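Local coordinates for ABC transporter, substrate binding protein (Agrobacterium tumefaciens, PDB 3C9H) that probably serves as the periplasmic substrate-binding component of an ABC transporter, capturing a solute not identified here, and binds a magnesium ion in the crystal, at residues Arg118-Ala123 against Ala301-Glu305; Arg155-Tyr161 against Val229-Asn233; Lys85-Ala91 against Leu266-Ala272. All coordinates share one frame; numbering follows the deposited sequence.

How the interactions relate
Interaction 1 joins two loops by apolar side-chain packing, partly against backbone atoms, with no hydrogen bond between them, and is partly buried. Interactions 2 and 3 are mostly or wholly buried and involve regular structure. In interaction 2 helix 155-164 lies against strand 230-235 by aromatic and aliphatic contacts, closed at one end by a hydrogen bond. In interaction 3 strand 90-93 pairs with strand 258-268 through the backbone, and exposed residues appear where the chains leave the sheet. The centres of interactions 2 and 3 are about 40 Å apart, on opposite sides of the chain's centre. Interaction 1 touches neither, coming within about 9 Å of interaction 3 at the nearest atoms.

Interaction 1. Residues Arg118-Ala123 against Ala301-Glu305; sequences RWPAWA and AVSPE
Ser303 meets the indole of Trp119 with carbon, for its hydroxyl is engaged within its own segment: OG accepts a hydrogen bond from Glu305 N at 2.9 Å, two residues further on, and so closes an ST turn. The serine torsion (chi1 164°, OG pointing opposite to the backbone N) serves that turn and leaves CB of Ser303 lying 3.9 Å from CZ3 of Trp119. The contact between 118-123 and 301-305 is made by van der Waals packing with no hydrogen bond across it.

Val302 buries more surface in the contact than any other residue of the two segments. Its CG1 methyl reaches CZ2 of Trp119 and CZ2 of Trp122, each at 3.9 Å, and is also met by the ring of Pro120 and the methyl of Ala123; one branch is therefore shared by four neighbours. The other branch, CG2, meets only Trp122 across the contact, 4.0 Å from its CH2. This is a loop-to-loop contact in a periplasmic binding protein fold: residues 118-123 lead into strand 124-125, while 301-305 belong to the connection between helices 287-296 and 312-319.

Contacts inside 118-123 help to position the two indoles. Pro120 CD sits over one face of Trp119, toward the rim, and Ala123 CB lies 3.6 Å above the plane of the Trp122 ring, over its centre. The NE1 group of Trp119 is hydrogen-bonded to Ala131 O on strand 129-131, which helps to fix the direction of the ring, and Gln290 of helix 287-296 touches both Trp119 and Ser303. Toward the exposed end, two prolines meet obliquely, Pro120 CD and Pro304 CD being 4.0 Å apart, and CG of Pro304 rests 3.6 Å from the carbonyl oxygen of Arg118.

Interaction 2. Residues Arg155-Tyr161 against Val229-Asn233; sequences RAEFVDY and VLGYN
Leu230 packs its CD1 methyl into the angle between two aromatic residues of the helix, 3.7 Å from CD2 of Tyr161 and over one face of Phe158, where it makes a CH-pi contact 4.3 Å from the ring centroid. Phe158 is also approached by Tyr232, whose ring edge points at the phenyl face in a T-shaped pair, centroids 5.8 Å apart and planes at 73°. Both rings swing away from their backbone N (chi1 -159° for Phe158, 175° for Tyr232), which brings them together between helix and strand. This is helix-on-sheet packing in an alpha/beta lobe of the binding-protein fold, with helix 155-164 lying on strand 230-235.

The contact ends in a polar bond: Arg155 NE donates to Tyr232 OH at 2.9 Å, the hydroxyl lying near the guanidinium plane. That hydroxyl is also hydrogen-bonded to Asp191, and Arg155 NH2 forms a salt bridge with Asp256, so each group has a further partner beyond the contact. Beyond Leu230 the contact slackens, Val229 CG2 coming no closer to Tyr161 OH than 4.3 Å. Every touching residue is buried; solvent lies on the far side of the helix, around Ala156.

Interaction 3. Residues Lys85-Ala91 against Leu266-Ala272; sequences KKTADFA and LVPEAAA
Ala91 and Leu266 form an antiparallel hydrogen-bonded pair, with Ala91 N reaching Leu266 O at 2.9 Å in a nearly straight bond (177°) and Leu266 N returning one to Ala91 O at 3.1 Å. Further along, Thr87 N donates to Ala270 O at 2.9 Å, from above the carbonyl plane. The ring of Pro268 lies between these bonds: its CB presses on Thr87 CG2 at 3.5 Å, tighter than usual for two carbons, and its CG lies 3.2 Å from Ala88 O. That buried oxygen has no hydrogen-bond partner, though Ala271 CA offers it a CA-H...O contact.

A type I turn from Pro268 to Ala271 follows the paired part of strand 258-268. Its partner, strand 90-93, has the parallel strand 35-40 as other neighbour, which leads directly to Ser41, a ligand of the magnesium ion. A second shell positions Thr87 and Asp89. With chi1 at -165°, Thr87 turns OG1 opposite its backbone N, hydrogen-bonded to Glu80 OE1 of helix 70-82, and leaves CG2 against Pro268. The carboxylate of Asp89 takes bonds from Asn273 N at OD1 and, at OD2, from Val37 N of strand 35-40.

Interaction 1. Residues Arg118-Ala123 against Ala301-Glu305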
ATOM      1  N   ARG A 118     -19.054   5.279  13.374  1.00 23.25           N
ATOM      2  CA  ARG A 118     -18.619   6.594  12.888  1.00 23.82           C
ATOM      3  C   ARG A 118     -17.467   6.578  11.881  1.00 23.73           C
ATOM      4  O   ARG A 118     -17.059   7.635  11.388  1.00 24.25           O
ATOM      5  CB  ARG A 118     -18.251   7.455  14.078  1.00 24.46           C
ATOM      6  CG  ARG A 118     -19.511   7.869  14.816  1.00 25.96           C
ATOM      7  CD  ARG A 118     -19.259   8.988  15.698  1.00 30.21           C
ATOM      8  NE  ARG A 118     -18.821   8.506  16.975  1.00 34.17           N
ATOM      9  CZ  ARG A 118     -19.548   8.544  18.097  1.00 35.50           C
ATOM     10  NH1 ARG A 118     -20.770   9.054  18.133  1.00 35.80           N
ATOM     11  NH2 ARG A 118     -19.028   8.062  19.206  1.00 33.91           N
ATOM     12  N   TRP A 119     -16.956   5.388  11.576  1.00 22.37           N
ATOM     13  CA  TRP A 119     -15.882   5.240  10.595  1.00 22.29           C
ATOM     14  C   TRP A 119     -16.444   5.634   9.240  1.00 22.79           C
ATOM     15  O   TRP A 119     -17.583   5.297   8.942  1.00 22.19           O
ATOM     16  CB  TRP A 119     -15.355   3.802  10.567  1.00 20.73           C
ATOM     17  CG  TRP A 119     -13.937   3.759  10.042  1.00 20.15           C
ATOM     18  CD1 TRP A 119     -13.521   3.245   8.874  1.00 17.84           C
ATOM     19  CD2 TRP A 119     -12.792   4.309  10.683  1.00 18.24           C
ATOM     20  NE1 TRP A 119     -12.160   3.428   8.726  1.00 19.20           N
ATOM     21  CE2 TRP A 119     -11.684   4.071   9.838  1.00 19.42           C
ATOM     22  CE3 TRP A 119     -12.582   4.963  11.892  1.00 20.19           C
ATOM     23  CZ2 TRP A 119     -10.408   4.488  10.160  1.00 17.71           C
ATOM     24  CZ3 TRP A 119     -11.298   5.371  12.215  1.00 19.50           C
ATOM     25  CH2 TRP A 119     -10.235   5.127  11.365  1.00 18.47           C
ATOM     26  N   PRO A 120     -15.682   6.401   8.437  1.00 23.30           N
ATOM     27  CA  PRO A 120     -16.239   6.801   7.146  1.00 23.46           C
ATOM     28  C   PRO A 120     -16.805   5.605   6.403  1.00 23.49           C
ATOM     29  O   PRO A 120     -16.183   4.539   6.379  1.00 23.00           O
ATOM     30  CB  PRO A 120     -15.040   7.426   6.445  1.00 23.43           C
ATOM     31  CG  PRO A 120     -14.258   8.013   7.573  1.00 23.00           C
ATOM     32  CD  PRO A 120     -14.342   6.974   8.632  1.00 23.96           C
ATOM     33  N   ALA A 121     -17.991   5.777   5.827  1.00 24.08           N
ATOM     34  CA  ALA A 121     -18.756   4.674   5.251  1.00 24.33           C
ATOM     35  C   ALA A 121     -18.019   3.982   4.101  1.00 24.61           C
ATOM     36  O   ALA A 121     -18.049   2.746   3.970  1.00 26.17           O
ATOM     37  CB  ALA A 121     -20.157   5.184   4.803  1.00 25.08           C
ATOM     38  N   TRP A 122     -17.355   4.766   3.272  1.00 24.22           N
ATOM     39  CA  TRP A 122     -16.544   4.217   2.189  1.00 24.46           C
ATOM     40  C   TRP A 122     -15.432   3.280   2.697  1.00 23.74           C
ATOM     41  O   TRP A 122     -14.963   2.424   1.965  1.00 24.86           O
ATOM     42  CB  TRP A 122     -15.909   5.347   1.369  1.00 24.64           C
ATOM     43  CG  TRP A 122     -14.840   6.145   2.050  1.00 25.09           C
ATOM     44  CD1 TRP A 122     -14.997   7.341   2.682  1.00 25.31           C
ATOM     45  CD2 TRP A 122     -13.434   5.841   2.115  1.00 24.34           C
ATOM     46  NE1 TRP A 122     -13.797   7.782   3.168  1.00 25.59           N
ATOM     47  CE2 TRP A 122     -12.819   6.877   2.833  1.00 25.31           C
ATOM     48  CE3 TRP A 122     -12.645   4.782   1.650  1.00 25.82           C
ATOM     49  CZ2 TRP A 122     -11.457   6.905   3.078  1.00 25.45           C
ATOM     50  CZ3 TRP A 122     -11.301   4.781   1.941  1.00 25.09           C
ATOM     51  CH2 TRP A 122     -10.713   5.846   2.624  1.00 25.84           C
ATOM     52  N   ALA A 123     -15.017   3.485   3.937  1.00 23.11           N
ATOM     53  CA  ALA A 123     -13.852   2.839   4.527  1.00 22.90           C
ATOM     54  C   ALA A 123     -14.231   1.656   5.428  1.00 23.16           C
ATOM     55  O   ALA A 123     -13.390   1.128   6.157  1.00 22.35           O
ATOM     56  CB  ALA A 123     -13.006   3.876   5.294  1.00 21.32           C
ATOM     57  N   ALA A 301      -4.192   9.990   7.397  1.00 26.22           N
ATOM     58  CA  ALA A 301      -5.203   9.367   8.251  1.00 26.32           C
ATOM     59  C   ALA A 301      -6.599   9.407   7.609  1.00 26.13           C
ATOM     60  O   ALA A 301      -6.918  10.310   6.821  1.00 25.99           O
ATOM     61  CB  ALA A 301      -5.234  10.074   9.629  1.00 24.60           C
ATOM     62  N   VAL A 302      -7.406   8.419   7.966  1.00 25.99           N
ATOM     63  CA  VAL A 302      -8.818   8.319   7.585  1.00 26.66           C
ATOM     64  C   VAL A 302      -9.774   8.712   8.750  1.00 26.28           C
ATOM     65  O   VAL A 302     -10.934   9.039   8.504  1.00 26.46           O
ATOM     66  CB  VAL A 302      -9.118   6.881   7.074  1.00 26.13           C
ATOM     67  CG1 VAL A 302     -10.610   6.620   6.914  1.00 26.96           C
ATOM     68  CG2 VAL A 302      -8.402   6.636   5.756  1.00 27.63           C
ATOM     69  N   SER A 303      -9.300   8.709   9.999  1.00 27.46           N
ATOM     70  CA  SER A 303     -10.190   8.928  11.147  1.00 28.35           C
ATOM     71  C   SER A 303     -10.840  10.303  11.082  1.00 29.35           C
ATOM     72  O   SER A 303     -10.141  11.287  10.874  1.00 28.22           O
ATOM     73  CB  SER A 303      -9.454   8.840  12.482  1.00 28.80           C
ATOM     74  OG  SER A 303     -10.270   9.419  13.510  1.00 29.35           O
ATOM     75  N   PRO A 304     -12.168  10.377  11.314  1.00 30.53           N
ATOM     76  CA  PRO A 304     -12.802  11.688  11.324  1.00 31.71           C
ATOM     77  C   PRO A 304     -12.374  12.533  12.548  1.00 32.80           C
ATOM     78  O   PRO A 304     -12.684  13.723  12.616  1.00 34.16           O
ATOM     79  CB  PRO A 304     -14.303  11.355  11.346  1.00 31.83           C
ATOM     80  CG  PRO A 304     -14.410  10.009  11.972  1.00 31.62           C
ATOM     81  CD  PRO A 304     -13.123   9.284  11.616  1.00 31.01           C
ATOM     82  N   GLU A 305     -11.673  11.925  13.496  1.00 33.11           N
ATOM     83  CA  GLU A 305     -11.128  12.635  14.649  1.00 33.77           C
ATOM     84  C   GLU A 305      -9.778  13.309  14.438  1.00 33.82           C
ATOM     85  O   GLU A 305      -9.319  14.026  15.327  1.00 34.08           O
ATOM     86  CB  GLU A 305     -10.964  11.666  15.812  1.00 34.14           C
ATOM     87  CG  GLU A 305     -12.241  11.009  16.240  1.00 34.66           C
ATOM     88  CD  GLU A 305     -12.023  10.190  17.489  1.00 36.40           C
ATOM     89  OE1 GLU A 305     -11.381   9.103  17.410  1.00 40.13           O
ATOM     90  OE2 GLU A 305     -12.460  10.655  18.556  1.00 39.35           O
TER

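Interaction 2. Residues Arg155-Tyr161 against Val229-Asn233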
ATOM      1  N   ARG A 155       1.408  11.210 -17.229  1.00 26.22           N
ATOM      2  CA  ARG A 155       1.763  10.013 -17.963  1.00 26.98           C
ATOM      3  C   ARG A 155       2.186  10.306 -19.409  1.00 27.10           C
ATOM      4  O   ARG A 155       3.094   9.679 -19.914  1.00 26.73           O
ATOM      5  CB  ARG A 155       0.611   9.003 -17.883  1.00 27.59           C
ATOM      6  CG  ARG A 155       0.654   8.274 -16.533  1.00 27.36           C
ATOM      7  CD  ARG A 155      -0.662   7.761 -16.092  1.00 28.82           C
ATOM      8  NE  ARG A 155      -0.599   7.266 -14.717  1.00 29.46           N
ATOM      9  CZ  ARG A 155      -0.815   8.007 -13.635  1.00 29.75           C
ATOM     10  NH1 ARG A 155      -0.737   7.452 -12.444  1.00 29.43           N
ATOM     11  NH2 ARG A 155      -1.137   9.289 -13.732  1.00 30.99           N
ATOM     12  N   ALA A 156       1.520  11.258 -20.054  1.00 27.72           N
ATOM     13  CA  ALA A 156       1.965  11.759 -21.358  1.00 28.35           C
ATOM     14  C   ALA A 156       3.400  12.263 -21.300  1.00 28.15           C
ATOM     15  O   ALA A 156       4.213  11.893 -22.151  1.00 27.88           O
ATOM     16  CB  ALA A 156       1.050  12.859 -21.858  1.00 28.53           C
ATOM     17  N   GLU A 157       3.712  13.092 -20.304  1.00 28.25           N
ATOM     18  CA  GLU A 157       5.072  13.629 -20.130  1.00 29.21           C
ATOM     19  C   GLU A 157       6.101  12.552 -19.816  1.00 29.44           C
ATOM     20  O   GLU A 157       7.269  12.662 -20.197  1.00 28.64           O
ATOM     21  CB  GLU A 157       5.120  14.695 -19.021  1.00 28.73           C
ATOM     22  CG  GLU A 157       4.454  15.989 -19.399  1.00 30.29           C
ATOM     23  CD  GLU A 157       4.508  17.054 -18.307  1.00 30.64           C
ATOM     24  OE1 GLU A 157       5.205  16.875 -17.306  1.00 31.84           O
ATOM     25  OE2 GLU A 157       3.851  18.097 -18.466  1.00 34.48           O
ATOM     26  N   PHE A 158       5.674  11.528 -19.084  1.00 29.68           N
ATOM     27  CA  PHE A 158       6.560  10.439 -18.729  1.00 30.00           C
ATOM     28  C   PHE A 158       7.011   9.742 -20.010  1.00 29.76           C
ATOM     29  O   PHE A 158       8.203   9.519 -20.216  1.00 28.96           O
ATOM     30  CB  PHE A 158       5.817   9.447 -17.822  1.00 30.72           C
ATOM     31  CG  PHE A 158       6.710   8.557 -16.993  1.00 30.92           C
ATOM     32  CD1 PHE A 158       6.849   8.778 -15.613  1.00 32.79           C
ATOM     33  CD2 PHE A 158       7.355   7.475 -17.556  1.00 32.63           C
ATOM     34  CE1 PHE A 158       7.653   7.931 -14.810  1.00 33.27           C
ATOM     35  CE2 PHE A 158       8.167   6.609 -16.782  1.00 31.47           C
ATOM     36  CZ  PHE A 158       8.328   6.840 -15.407  1.00 33.64           C
ATOM     37  N   VAL A 159       6.040   9.395 -20.849  1.00 29.86           N
ATOM     38  CA  VAL A 159       6.289   8.671 -22.099  1.00 30.72           C
ATOM     39  C   VAL A 159       7.161   9.506 -23.036  1.00 31.06           C
ATOM     40  O   VAL A 159       8.139   8.998 -23.592  1.00 30.68           O
ATOM     41  CB  VAL A 159       4.969   8.269 -22.783  1.00 30.65           C
ATOM     42  CG1 VAL A 159       5.214   7.777 -24.213  1.00 32.27           C
ATOM     43  CG2 VAL A 159       4.236   7.180 -21.955  1.00 30.44           C
ATOM     44  N   ASP A 160       6.819  10.780 -23.181  1.00 32.05           N
ATOM     45  CA  ASP A 160       7.629  11.724 -23.978  1.00 32.54           C
ATOM     46  C   ASP A 160       9.071  11.824 -23.478  1.00 32.60           C
ATOM     47  O   ASP A 160       9.996  11.801 -24.281  1.00 31.52           O
ATOM     48  CB  ASP A 160       6.979  13.109 -23.997  1.00 32.94           C
ATOM     49  CG  ASP A 160       7.637  14.059 -25.007  1.00 34.54           C
ATOM     50  OD1 ASP A 160       7.925  13.635 -26.154  1.00 38.73           O
ATOM     51  OD2 ASP A 160       7.865  15.235 -24.651  1.00 38.02           O
ATOM     52  N   TYR A 161       9.266  11.934 -22.168  1.00 32.98           N
ATOM     53  CA  TYR A 161      10.624  11.991 -21.608  1.00 33.57           C
ATOM     54  C   TYR A 161      11.418  10.724 -21.957  1.00 33.72           C
ATOM     55  O   TYR A 161      12.579  10.801 -22.362  1.00 33.05           O
ATOM     56  CB  TYR A 161      10.604  12.193 -20.078  1.00 34.74           C
ATOM     57  CG  TYR A 161      11.964  12.035 -19.424  1.00 34.45           C
ATOM     58  CD1 TYR A 161      12.809  13.133 -19.231  1.00 37.38           C
ATOM     59  CD2 TYR A 161      12.422  10.784 -19.027  1.00 36.43           C
ATOM     60  CE1 TYR A 161      14.080  12.980 -18.636  1.00 35.93           C
ATOM     61  CE2 TYR A 161      13.682  10.621 -18.440  1.00 36.55           C
ATOM     62  CZ  TYR A 161      14.501  11.721 -18.239  1.00 37.18           C
ATOM     63  OH  TYR A 161      15.745  11.533 -17.642  1.00 37.92           O
ATOM     64  N   VAL A 229      16.666   6.662 -12.657  1.00 25.89           N
ATOM     65  CA  VAL A 229      16.328   8.088 -12.708  1.00 25.02           C
ATOM     66  C   VAL A 229      14.848   8.358 -12.378  1.00 24.44           C
ATOM     67  O   VAL A 229      14.501   9.442 -11.933  1.00 24.27           O
ATOM     68  CB  VAL A 229      16.684   8.663 -14.074  1.00 25.59           C
ATOM     69  CG1 VAL A 229      18.196   8.472 -14.328  1.00 24.78           C
ATOM     70  CG2 VAL A 229      15.824   8.045 -15.192  1.00 23.18           C
ATOM     71  N   LEU A 230      13.988   7.367 -12.607  1.00 23.59           N
ATOM     72  CA  LEU A 230      12.541   7.504 -12.407  1.00 23.14           C
ATOM     73  C   LEU A 230      11.930   6.207 -11.871  1.00 22.47           C
ATOM     74  O   LEU A 230      12.309   5.107 -12.294  1.00 21.63           O
ATOM     75  CB  LEU A 230      11.830   7.829 -13.733  1.00 23.20           C
ATOM     76  CG  LEU A 230      11.865   9.260 -14.270  1.00 24.28           C
ATOM     77  CD1 LEU A 230      11.450   9.256 -15.746  1.00 24.08           C
ATOM     78  CD2 LEU A 230      10.981  10.193 -13.446  1.00 22.84           C
ATOM     79  N   GLY A 231      10.966   6.347 -10.967  1.00 22.35           N
ATOM     80  CA  GLY A 231      10.070   5.250 -10.600  1.00 22.21           C
ATOM     81  C   GLY A 231       8.608   5.627 -10.795  1.00 22.18           C
ATOM     82  O   GLY A 231       8.214   6.792 -10.613  1.00 20.60           O
ATOM     83  N   TYR A 232       7.799   4.632 -11.150  1.00 22.56           N
ATOM     84  CA  TYR A 232       6.402   4.825 -11.489  1.00 22.66           C
ATOM     85  C   TYR A 232       5.504   4.011 -10.538  1.00 21.84           C
ATOM     86  O   TYR A 232       5.780   2.842 -10.293  1.00 20.94           O
ATOM     87  CB  TYR A 232       6.144   4.402 -12.949  1.00 23.86           C
ATOM     88  CG  TYR A 232       4.699   4.464 -13.336  1.00 24.20           C
ATOM     89  CD1 TYR A 232       4.105   5.676 -13.643  1.00 26.88           C
ATOM     90  CD2 TYR A 232       3.911   3.316 -13.390  1.00 25.90           C
ATOM     91  CE1 TYR A 232       2.759   5.756 -13.966  1.00 26.89           C
ATOM     92  CE2 TYR A 232       2.551   3.384 -13.723  1.00 25.74           C
ATOM     93  CZ  TYR A 232       1.987   4.601 -14.004  1.00 26.10           C
ATOM     94  OH  TYR A 232       0.654   4.696 -14.348  1.00 27.28           O
ATOM     95  N   ASN A 233       4.432   4.629 -10.048  1.00 21.40           N
ATOM     96  CA  ASN A 233       3.469   3.991  -9.123  1.00 21.61           C
ATOM     97  C   ASN A 233       4.059   3.561  -7.792  1.00 21.08           C
ATOM     98  O   ASN A 233       3.724   2.500  -7.255  1.00 21.33           O
ATOM     99  CB  ASN A 233       2.785   2.794  -9.786  1.00 22.59           C
ATOM    100  CG  ASN A 233       1.523   3.167 -10.539  1.00 23.49           C
ATOM    101  OD1 ASN A 233       0.790   2.280 -11.029  1.00 27.78           O
ATOM    102  ND2 ASN A 233       1.246   4.453 -10.629  1.00 20.63           N
TER

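Interaction 3. Residues Lys85-Ala91 against Leu266-Ala272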
ATOM      1  N   LYS A  85      -5.728 -24.872  10.909  1.00 30.15           N
ATOM      2  CA  LYS A  85      -4.781 -24.277  11.844  1.00 30.96           C
ATOM      3  C   LYS A  85      -5.221 -22.878  12.247  1.00 29.76           C
ATOM      4  O   LYS A  85      -6.099 -22.275  11.631  1.00 29.39           O
ATOM      5  CB  LYS A  85      -3.400 -24.175  11.203  1.00 31.01           C
ATOM      6  CG  LYS A  85      -2.741 -25.493  10.893  1.00 34.10           C
ATOM      7  CD  LYS A  85      -1.368 -25.269  10.260  1.00 35.53           C
ATOM      8  CE  LYS A  85      -1.447 -24.859   8.772  1.00 39.11           C
ATOM      9  NZ  LYS A  85      -0.194 -24.215   8.245  1.00 39.70           N
ATOM     10  N   LYS A  86      -4.581 -22.341  13.271  1.00 29.32           N
ATOM     11  CA  LYS A  86      -4.755 -20.940  13.567  1.00 28.25           C
ATOM     12  C   LYS A  86      -3.895 -20.067  12.629  1.00 26.91           C
ATOM     13  O   LYS A  86      -2.978 -20.536  11.940  1.00 26.80           O
ATOM     14  CB  LYS A  86      -4.554 -20.674  15.074  1.00 29.81           C
ATOM     15  CG  LYS A  86      -5.691 -21.344  15.962  1.00 33.66           C
ATOM     16  CD  LYS A  86      -7.091 -20.716  15.718  1.00 36.72           C
ATOM     17  CE  LYS A  86      -8.285 -21.596  16.067  1.00 38.10           C
ATOM     18  NZ  LYS A  86      -9.490 -21.224  15.217  1.00 39.85           N
ATOM     19  N   THR A  87      -4.235 -18.792  12.569  1.00 25.18           N
ATOM     20  CA  THR A  87      -3.551 -17.862  11.686  1.00 23.28           C
ATOM     21  C   THR A  87      -3.332 -16.557  12.461  1.00 22.30           C
ATOM     22  O   THR A  87      -3.507 -16.518  13.674  1.00 22.62           O
ATOM     23  CB  THR A  87      -4.335 -17.706  10.327  1.00 22.68           C
ATOM     24  OG1 THR A  87      -3.516 -17.078   9.335  1.00 22.17           O
ATOM     25  CG2 THR A  87      -5.641 -16.906  10.466  1.00 21.68           C
ATOM     26  N   ALA A  88      -2.947 -15.500  11.764  1.00 21.06           N
ATOM     27  CA  ALA A  88      -2.699 -14.193  12.390  1.00 21.12           C
ATOM     28  C   ALA A  88      -3.941 -13.682  13.119  1.00 20.74           C
ATOM     29  O   ALA A  88      -5.085 -14.041  12.788  1.00 21.01           O
ATOM     30  CB  ALA A  88      -2.272 -13.173  11.325  1.00 19.72           C
ATOM     31  N   ASP A  89      -3.707 -12.813  14.093  1.00 20.55           N
ATOM     32  CA  ASP A  89      -4.775 -12.162  14.818  1.00 20.16           C
ATOM     33  C   ASP A  89      -5.245 -10.870  14.116  1.00 19.94           C
ATOM     34  O   ASP A  89      -6.361 -10.391  14.376  1.00 19.04           O
ATOM     35  CB  ASP A  89      -4.284 -11.851  16.224  1.00 21.29           C
ATOM     36  CG  ASP A  89      -3.793 -13.101  16.958  1.00 22.75           C
ATOM     37  OD1 ASP A  89      -4.457 -14.134  16.823  1.00 25.51           O
ATOM     38  OD2 ASP A  89      -2.749 -13.068  17.638  1.00 25.62           O
ATOM     39  N   PHE A  90      -4.364 -10.305  13.283  1.00 18.79           N
ATOM     40  CA  PHE A  90      -4.591  -9.076  12.509  1.00 18.71           C
ATOM     41  C   PHE A  90      -3.850  -9.160  11.176  1.00 18.08           C
ATOM     42  O   PHE A  90      -2.659  -9.520  11.135  1.00 19.17           O
ATOM     43  CB  PHE A  90      -4.132  -7.841  13.305  1.00 18.57           C
ATOM     44  CG  PHE A  90      -4.559  -6.523  12.699  1.00 19.20           C
ATOM     45  CD1 PHE A  90      -5.894  -6.194  12.541  1.00 20.08           C
ATOM     46  CD2 PHE A  90      -3.622  -5.611  12.294  1.00 17.83           C
ATOM     47  CE1 PHE A  90      -6.255  -4.968  11.962  1.00 18.90           C
ATOM     48  CE2 PHE A  90      -3.981  -4.386  11.731  1.00 19.84           C
ATOM     49  CZ  PHE A  90      -5.309  -4.078  11.566  1.00 19.03           C
ATOM     50  N   ALA A  91      -4.567  -8.862  10.085  1.00 17.70           N
ATOM     51  CA  ALA A  91      -4.017  -8.818   8.757  1.00 17.03           C
ATOM     52  C   ALA A  91      -4.137  -7.395   8.281  1.00 16.58           C
ATOM     53  O   ALA A  91      -5.229  -6.810   8.308  1.00 16.24           O
ATOM     54  CB  ALA A  91      -4.770  -9.763   7.807  1.00 18.48           C
ATOM     55  N   LEU A 266      -8.175  -6.209   9.032  1.00 17.19           N
ATOM     56  CA  LEU A 266      -9.235  -7.172   9.416  1.00 16.93           C
ATOM     57  C   LEU A 266      -8.652  -8.208  10.382  1.00 17.59           C
ATOM     58  O   LEU A 266      -7.447  -8.371  10.445  1.00 17.54           O
ATOM     59  CB  LEU A 266      -9.832  -7.853   8.184  1.00 16.40           C
ATOM     60  CG  LEU A 266      -8.915  -8.718   7.303  1.00 16.61           C
ATOM     61  CD1 LEU A 266      -8.734 -10.111   7.921  1.00 16.16           C
ATOM     62  CD2 LEU A 266      -9.449  -8.829   5.821  1.00 16.82           C
ATOM     63  N   VAL A 267      -9.534  -8.855  11.147  1.00 17.85           N
ATOM     64  CA  VAL A 267      -9.199  -9.931  12.054  1.00 18.41           C
ATOM     65  C   VAL A 267      -9.633 -11.213  11.378  1.00 18.67           C
ATOM     66  O   VAL A 267     -10.816 -11.367  11.073  1.00 19.13           O
ATOM     67  CB  VAL A 267      -9.965  -9.797  13.394  1.00 19.25           C
ATOM     68  CG1 VAL A 267      -9.764 -11.049  14.262  1.00 17.45           C
ATOM     69  CG2 VAL A 267      -9.540  -8.516  14.116  1.00 18.03           C
ATOM     70  N   PRO A 268      -8.678 -12.104  11.088  1.00 18.65           N
ATOM     71  CA  PRO A 268      -8.986 -13.388  10.500  1.00 19.71           C
ATOM     72  C   PRO A 268      -9.944 -14.246  11.368  1.00 20.19           C
ATOM     73  O   PRO A 268      -9.888 -14.233  12.596  1.00 20.63           O
ATOM     74  CB  PRO A 268      -7.600 -14.054  10.365  1.00 18.82           C
ATOM     75  CG  PRO A 268      -6.630 -12.877  10.255  1.00 18.92           C
ATOM     76  CD  PRO A 268      -7.221 -11.915  11.258  1.00 19.11           C
ATOM     77  N   GLU A 269     -10.831 -14.965  10.697  1.00 22.30           N
ATOM     78  CA  GLU A 269     -11.711 -15.942  11.320  1.00 22.37           C
ATOM     79  C   GLU A 269     -10.953 -16.950  12.200  1.00 22.58           C
ATOM     80  O   GLU A 269     -11.440 -17.321  13.280  1.00 22.77           O
ATOM     81  CB  GLU A 269     -12.474 -16.680  10.223  1.00 22.99           C
ATOM     82  CG  GLU A 269     -13.566 -17.583  10.726  1.00 23.81           C
ATOM     83  CD  GLU A 269     -13.098 -18.992  11.021  1.00 31.73           C
ATOM     84  OE1 GLU A 269     -11.962 -19.357  10.618  1.00 33.80           O
ATOM     85  OE2 GLU A 269     -13.881 -19.760  11.643  1.00 37.79           O
ATOM     86  N   ALA A 270      -9.762 -17.366  11.749  1.00 22.43           N
ATOM     87  CA  ALA A 270      -8.953 -18.396  12.436  1.00 23.31           C
ATOM     88  C   ALA A 270      -7.867 -17.825  13.351  1.00 23.65           C
ATOM     89  O   ALA A 270      -6.920 -18.524  13.737  1.00 23.87           O
ATOM     90  CB  ALA A 270      -8.331 -19.307  11.428  1.00 23.65           C
ATOM     91  N   ALA A 271      -8.004 -16.560  13.708  1.00 23.51           N
ATOM     92  CA  ALA A 271      -7.134 -15.928  14.689  1.00 23.76           C
ATOM     93  C   ALA A 271      -7.061 -16.781  15.945  1.00 24.39           C
ATOM     94  O   ALA A 271      -8.088 -17.277  16.412  1.00 22.58           O
ATOM     95  CB  ALA A 271      -7.663 -14.546  15.039  1.00 22.32           C
ATOM     96  N   ALA A 272      -5.849 -16.941  16.484  1.00 25.15           N
ATOM     97  CA  ALA A 272      -5.686 -17.612  17.758  1.00 26.23           C
ATOM     98  C   ALA A 272      -6.157 -16.691  18.877  1.00 26.93           C
ATOM     99  O   ALA A 272      -6.697 -17.139  19.882  1.00 27.54           O
ATOM    100  CB  ALA A 272      -4.235 -18.022  17.951  1.00 26.89           C
TER